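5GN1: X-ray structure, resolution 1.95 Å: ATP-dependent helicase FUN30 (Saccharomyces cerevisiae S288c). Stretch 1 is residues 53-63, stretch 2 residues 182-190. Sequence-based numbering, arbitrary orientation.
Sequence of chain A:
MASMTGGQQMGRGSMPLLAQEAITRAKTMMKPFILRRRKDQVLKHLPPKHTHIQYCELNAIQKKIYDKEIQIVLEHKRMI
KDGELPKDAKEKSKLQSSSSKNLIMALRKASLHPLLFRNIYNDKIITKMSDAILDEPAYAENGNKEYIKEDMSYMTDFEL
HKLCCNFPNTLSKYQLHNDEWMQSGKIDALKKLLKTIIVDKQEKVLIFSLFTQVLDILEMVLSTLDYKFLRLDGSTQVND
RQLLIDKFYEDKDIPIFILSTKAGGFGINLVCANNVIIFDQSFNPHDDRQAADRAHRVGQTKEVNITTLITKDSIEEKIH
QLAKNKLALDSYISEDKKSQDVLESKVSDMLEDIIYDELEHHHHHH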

ATOM      1  N   ILE A  53     -12.409   8.634 -10.887  1.00 26.69           N
ATOM      2  CA  ILE A  53     -11.257   9.003 -10.069  1.00 25.69           C
ATOM      3  C   ILE A  53     -11.786   9.689  -8.822  1.00 26.26           C
ATOM      4  O   ILE A  53     -12.634  10.580  -8.913  1.00 27.04           O
ATOM      5  CB  ILE A  53     -10.288   9.937 -10.820  1.00 29.56           C
ATOM      6  CG1 ILE A  53      -9.769   9.298 -12.118  1.00 27.94           C
ATOM      7  CG2 ILE A  53      -9.155  10.424  -9.884  1.00 27.89           C
ATOM      8  CD1 ILE A  53      -9.094   7.982 -11.961  1.00 33.16           C
ATOM      9  N   GLN A  54     -11.306   9.276  -7.659  1.00 23.41           N
ATOM     10  CA  GLN A  54     -11.641   9.948  -6.412  1.00 21.54           C
ATOM     11  C   GLN A  54     -10.365  10.536  -5.840  1.00 28.85           C
ATOM     12  O   GLN A  54      -9.425   9.796  -5.529  1.00 20.87           O
ATOM     13  CB  GLN A  54     -12.277   8.991  -5.408  1.00 22.35           C
ATOM     14  CG  GLN A  54     -12.524   9.611  -4.043  1.00 22.60           C
ATOM     15  CD  GLN A  54     -13.445  10.820  -4.083  1.00 32.59           C
ATOM     16  OE1 GLN A  54     -14.633  10.688  -4.361  1.00 31.46           O
ATOM     17  NE2 GLN A  54     -12.899  12.005  -3.789  1.00 31.63           N
ATOM     18  N   TYR A  55     -10.323  11.859  -5.712  1.00 25.10           N
ATOM     19  CA  TYR A  55      -9.115  12.508  -5.231  1.00 26.64           C
ATOM     20  C   TYR A  55      -9.068  12.519  -3.709  1.00 29.13           C
ATOM     21  O   TYR A  55     -10.096  12.622  -3.035  1.00 30.25           O
ATOM     22  CB  TYR A  55      -9.001  13.927  -5.802  1.00 29.69           C
ATOM     23  CG  TYR A  55      -8.568  13.923  -7.262  1.00 30.27           C
ATOM     24  CD1 TYR A  55      -7.276  13.556  -7.613  1.00 31.92           C
ATOM     25  CD2 TYR A  55      -9.451  14.279  -8.286  1.00 33.13           C
ATOM     26  CE1 TYR A  55      -6.862  13.533  -8.929  1.00 36.15           C
ATOM     27  CE2 TYR A  55      -9.043  14.268  -9.621  1.00 35.05           C
ATOM     28  CZ  TYR A  55      -7.738  13.899  -9.933  1.00 44.40           C
ATOM     29  OH  TYR A  55      -7.293  13.875 -11.244  1.00 42.74           O
ATOM     30  N   CYS A  56      -7.855  12.371  -3.178  1.00 27.46           N
ATOM     31  CA  CYS A  56      -7.572  12.313  -1.753  1.00 29.65           C
ATOM     32  C   CYS A  56      -6.522  13.373  -1.451  1.00 27.99           C
ATOM     33  O   CYS A  56      -5.762  13.774  -2.334  1.00 30.75           O
ATOM     34  CB  CYS A  56      -7.050  10.900  -1.318  1.00 22.76           C
ATOM     35  SG  CYS A  56      -7.973   9.532  -2.073  1.00 35.17           S
ATOM     36  N   GLU A  57      -6.410  13.767  -0.217  1.00 28.64           N
ATOM     37  CA  GLU A  57      -5.377  14.693   0.134  1.00 33.94           C
ATOM     38  C   GLU A  57      -4.386  14.024   1.059  1.00 29.45           C
ATOM     39  O   GLU A  57      -4.697  13.089   1.715  1.00 28.44           O
ATOM     40  CB  GLU A  57      -5.962  15.839   0.929  1.00 36.51           C
ATOM     41  CG  GLU A  57      -6.833  16.872   0.217  1.00 49.18           C
ATOM     42  CD  GLU A  57      -6.104  17.736  -0.820  1.00 51.46           C
ATOM     43  OE1 GLU A  57      -6.656  17.934  -1.872  1.00 48.50           O
ATOM     44  OE2 GLU A  57      -5.002  18.212  -0.593  1.00 49.29           O
ATOM     45  N   LEU A  58      -3.191  14.547   1.085  1.00 25.57           N
ATOM     46  CA  LEU A  58      -2.198  14.180   2.085  1.00 24.87           C
ATOM     47  C   LEU A  58      -2.596  14.775   3.431  1.00 28.27           C
ATOM     48  O   LEU A  58      -2.701  15.997   3.563  1.00 28.25           O
ATOM     49  CB  LEU A  58      -0.819  14.698   1.671  1.00 26.15           C
ATOM     50  CG  LEU A  58      -0.148  14.183   0.391  1.00 25.40           C
ATOM     51  CD1 LEU A  58       0.997  15.100  -0.042  1.00 30.27           C
ATOM     52  CD2 LEU A  58       0.378  12.764   0.627  1.00 24.48           C
ATOM     53  N   ASN A  59      -2.804  13.941   4.443  1.00 25.30           N
ATOM     54  CA  ASN A  59      -3.047  14.531   5.748  1.00 25.12           C
ATOM     55  C   ASN A  59      -1.733  15.109   6.296  1.00 25.53           C
ATOM     56  O   ASN A  59      -0.695  15.129   5.620  1.00 27.51           O
ATOM     57  CB  ASN A  59      -3.741  13.525   6.672  1.00 23.73           C
ATOM     58  CG  ASN A  59      -2.811  12.426   7.227  1.00 27.45           C
ATOM     59  OD1 ASN A  59      -1.599  12.403   7.006  1.00 28.27           O
ATOM     60  ND2 ASN A  59      -3.414  11.490   7.949  1.00 24.92           N
ATOM     61  N   ALA A  60      -1.785  15.640   7.518  1.00 27.42           N
ATOM     62  CA  ALA A  60      -0.624  16.340   8.067  1.00 31.89           C
ATOM     63  C   ALA A  60       0.575  15.407   8.215  1.00 31.64           C
ATOM     64  O   ALA A  60       1.700  15.759   7.835  1.00 27.62           O
ATOM     65  CB  ALA A  60      -0.979  16.968   9.413  1.00 32.27           C
ATOM     66  N   ILE A  61       0.351  14.214   8.775  1.00 29.91           N
ATOM     67  CA  ILE A  61       1.429  13.243   8.956  1.00 28.09           C
ATOM     68  C   ILE A  61       2.036  12.857   7.616  1.00 30.69           C
ATOM     69  O   ILE A  61       3.265  12.758   7.481  1.00 29.08           O
ATOM     70  CB  ILE A  61       0.919  11.995   9.699  1.00 33.89           C
ATOM     71  CG1 ILE A  61       0.068  12.364  10.911  1.00 38.10           C
ATOM     72  CG2 ILE A  61       2.092  11.106  10.082  1.00 30.83           C
ATOM     73  CD1 ILE A  61      -0.833  11.216  11.368  1.00 40.08           C
ATOM     74  N   GLN A  62       1.185  12.620   6.603  1.00 24.33           N
ATOM     75  CA  GLN A  62       1.679  12.270   5.275  1.00 23.67           C
ATOM     76  C   GLN A  62       2.457  13.417   4.651  1.00 25.34           C
ATOM     77  O   GLN A  62       3.477  13.193   3.990  1.00 24.22           O
ATOM     78  CB  GLN A  62       0.521  11.888   4.349  1.00 22.82           C
ATOM     79  CG  GLN A  62      -0.265  10.647   4.743  1.00 22.75           C
ATOM     80  CD  GLN A  62      -1.494  10.488   3.864  1.00 21.62           C
ATOM     81  OE1 GLN A  62      -2.577  10.978   4.200  1.00 22.70           O
ATOM     82  NE2 GLN A  62      -1.316   9.864   2.706  1.00 17.83           N
ATOM     83  N   LYS A  63       1.966  14.648   4.811  1.00 28.44           N
ATOM     84  CA  LYS A  63       2.659  15.798   4.237  1.00 29.30           C
ATOM     85  C   LYS A  63       4.087  15.894   4.764  1.00 22.22           C
ATOM     86  O   LYS A  63       5.019  16.154   3.998  1.00 27.04           O
ATOM     87  CB  LYS A  63       1.879  17.080   4.544  1.00 32.30           C
ATOM     88  CG  LYS A  63       1.882  18.113   3.418  1.00 40.77           C
ATOM     89  CD  LYS A  63       0.970  19.306   3.745  1.00 43.62           C
ATOM     90  CE  LYS A  63      -0.442  18.863   4.195  1.00 48.20           C
ATOM     91  NZ  LYS A  63      -1.372  18.476   3.073  1.00 43.20           N
ATOM     92  N   MET A 182      -6.200   4.313  10.856  1.00 21.25           N
ATOM     93  CA  MET A 182      -7.214   5.136  10.199  1.00 24.27           C
ATOM     94  C   MET A 182      -6.669   6.464   9.691  1.00 24.18           C
ATOM     95  O   MET A 182      -7.341   7.110   8.881  1.00 25.22           O
ATOM     96  CB  MET A 182      -8.390   5.432  11.147  1.00 25.99           C
ATOM     97  CG  MET A 182      -8.970   4.217  11.821  1.00 24.80           C
ATOM     98  SD  MET A 182      -9.606   3.057  10.601  1.00 25.22           S
ATOM     99  CE  MET A 182     -11.092   3.899  10.049  1.00 24.92           C
ATOM    100  N   GLN A 183      -5.480   6.888  10.133  1.00 26.58           N
ATOM    101  CA  GLN A 183      -4.995   8.246   9.857  1.00 28.33           C
ATOM    102  C   GLN A 183      -4.226   8.289   8.537  1.00 25.89           C
ATOM    103  O   GLN A 183      -2.993   8.288   8.488  1.00 26.59           O
ATOM    104  CB  GLN A 183      -4.143   8.752  11.007  1.00 27.52           C
ATOM    105  CG  GLN A 183      -4.909   8.947  12.296  1.00 33.80           C
ATOM    106  CD  GLN A 183      -3.992   9.417  13.407  1.00 41.68           C
ATOM    107  OE1 GLN A 183      -3.388  10.490  13.318  1.00 49.54           O
ATOM    108  NE2 GLN A 183      -3.874   8.615  14.454  1.00 38.57           N
ATOM    109  N   SER A 184      -4.987   8.374   7.451  1.00 20.00           N
ATOM    110  CA  SER A 184      -4.457   8.568   6.112  1.00 21.54           C
ATOM    111  C   SER A 184      -5.553   9.202   5.273  1.00 24.67           C
ATOM    112  O   SER A 184      -6.730   8.905   5.465  1.00 25.10           O
ATOM    113  CB  SER A 184      -4.007   7.245   5.485  1.00 22.61           C
ATOM    114  OG  SER A 184      -3.912   7.350   4.078  1.00 21.72           O
ATOM    115  N   GLY A 185      -5.158  10.072   4.336  1.00 25.16           N
ATOM    116  CA  GLY A 185      -6.141  10.677   3.449  1.00 27.16           C
ATOM    117  C   GLY A 185      -6.826   9.667   2.546  1.00 26.42           C
ATOM    118  O   GLY A 185      -7.991   9.840   2.175  1.00 23.02           O
ATOM    119  N   LYS A 186      -6.123   8.600   2.172  1.00 22.55           N
ATOM    120  CA  LYS A 186      -6.790   7.586   1.367  1.00 22.92           C
ATOM    121  C   LYS A 186      -7.779   6.776   2.192  1.00 22.05           C
ATOM    122  O   LYS A 186      -8.765   6.270   1.641  1.00 23.29           O
ATOM    123  CB  LYS A 186      -5.774   6.664   0.698  1.00 23.90           C
ATOM    124  CG  LYS A 186      -5.082   7.294  -0.474  1.00 30.55           C
ATOM    125  CD  LYS A 186      -4.958   6.313  -1.621  1.00 23.65           C
ATOM    126  CE  LYS A 186      -4.252   6.989  -2.759  1.00 22.94           C
ATOM    127  NZ  LYS A 186      -3.878   6.082  -3.870  1.00 23.82           N
ATOM    128  N   ILE A 187      -7.543   6.634   3.497  1.00 23.14           N
ATOM    129  CA  ILE A 187      -8.510   5.914   4.327  1.00 19.96           C
ATOM    130  C   ILE A 187      -9.745   6.771   4.544  1.00 25.29           C
ATOM    131  O   ILE A 187     -10.874   6.270   4.509  1.00 23.17           O
ATOM    132  CB  ILE A 187      -7.874   5.469   5.659  1.00 20.26           C
ATOM    133  CG1 ILE A 187      -6.655   4.574   5.393  1.00 19.40           C
ATOM    134  CG2 ILE A 187      -8.903   4.730   6.536  1.00 21.22           C
ATOM    135  CD1 ILE A 187      -6.923   3.342   4.522  1.00 19.37           C
ATOM    136  N   ASP A 188      -9.555   8.080   4.756  1.00 24.58           N
ATOM    137  CA  ASP A 188     -10.687   9.003   4.818  1.00 26.80           C
ATOM    138  C   ASP A 188     -11.576   8.857   3.590  1.00 21.83           C
ATOM    139  O   ASP A 188     -12.803   8.713   3.702  1.00 24.45           O
ATOM    140  CB  ASP A 188     -10.191  10.449   4.943  1.00 23.18           C
ATOM    141  CG  ASP A 188      -9.618  10.760   6.324  1.00 33.21           C
ATOM    142  OD1 ASP A 188     -10.018  10.101   7.309  1.00 32.61           O
ATOM    143  OD2 ASP A 188      -8.777  11.683   6.422  1.00 37.50           O
ATOM    144  N   ALA A 189     -10.966   8.878   2.404  1.00 22.92           N
ATOM    145  CA  ALA A 189     -11.734   8.703   1.178  1.00 24.11           C
ATOM    146  C   ALA A 189     -12.377   7.320   1.116  1.00 22.12           C
ATOM    147  O   ALA A 189     -13.536   7.188   0.708  1.00 24.08           O
ATOM    148  CB  ALA A 189     -10.835   8.936  -0.036  1.00 25.10           C
ATOM    149  N   LEU A 190     -11.639   6.275   1.505  1.00 20.61           N
ATOM    150  CA  LEU A 190     -12.161   4.912   1.402  1.00 23.24           C
ATOM    151  C   LEU A 190     -13.381   4.717   2.296  1.00 21.88           C
ATOM    152  O   LEU A 190     -14.337   4.029   1.924  1.00 23.44           O
ATOM    153  CB  LEU A 190     -11.063   3.913   1.779  1.00 26.03           C
ATOM    154  CG  LEU A 190     -11.495   2.449   1.836  1.00 19.81           C
ATOM    155  CD1 LEU A 190     -11.759   1.925   0.426  1.00 17.52           C
ATOM    156  CD2 LEU A 190     -10.417   1.604   2.533  1.00 17.75           C
TER
HETATM  157  O   HOH W   1      -8.849  12.414   1.611  1.00 33.85           O
HETATM  158  O   HOH W   2      -6.021  11.715   8.561  1.00 36.39           O

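A glycine at the first turn of a helix can let a neighbouring chain come closer than any side chain would permit, and Gly 185 is a clear case. Its CA lies 3.3 Å from Glu 57 O, with the CA-H pointing almost straight at the oxygen (176° at the hydrogen). An ideally placed CB on this residue would sit 1.8 Å from Glu 57 O, a clash, so the close approach of the two backbones depends on the bare CA.

The same residue donates a direct hydrogen bond across the contact. Amides in the first turn of a helix lack partners from a preceding turn, and Gly 185 N finds one in Gln 62 OE1, at 2.7 Å and a nearly linear 170°. That oxygen also accepts from Asn 59 N at 3.0 Å, so a single carboxamide ties the start of one helix to the residue preceding another. Both helix starts are capped: Asn 59 OD1 accepts from Gln 62 N (2.8 Å), and Ser 184 OG accepts from Lys 186 N (3.2 Å). The first cap leaves Asn 59 ND2 facing the other stretch, 3.3 Å from Gln 183 O, and water 2 accepts from this nitrogen at 2.7 Å before donating a weak bond to Asp 188 OD2 at 3.5 Å.

Further along the helix the contact turns apolar. Cys 56 points toward it, placing SG 4.0 Å from Lys 186 CG and 3.6 Å from the CB of Ala 189, one helical turn after the glycine. Beside this patch, water 1 bridges the two backbones, donating to Gly 185 O at 2.8 Å and accepting weakly from Glu 57 N at 3.3 Å. With 397 Å² buried, both sides summed, backbone proximity, a shared acceptor and a small apolar patch join segments more than 120 residues apart in sequence.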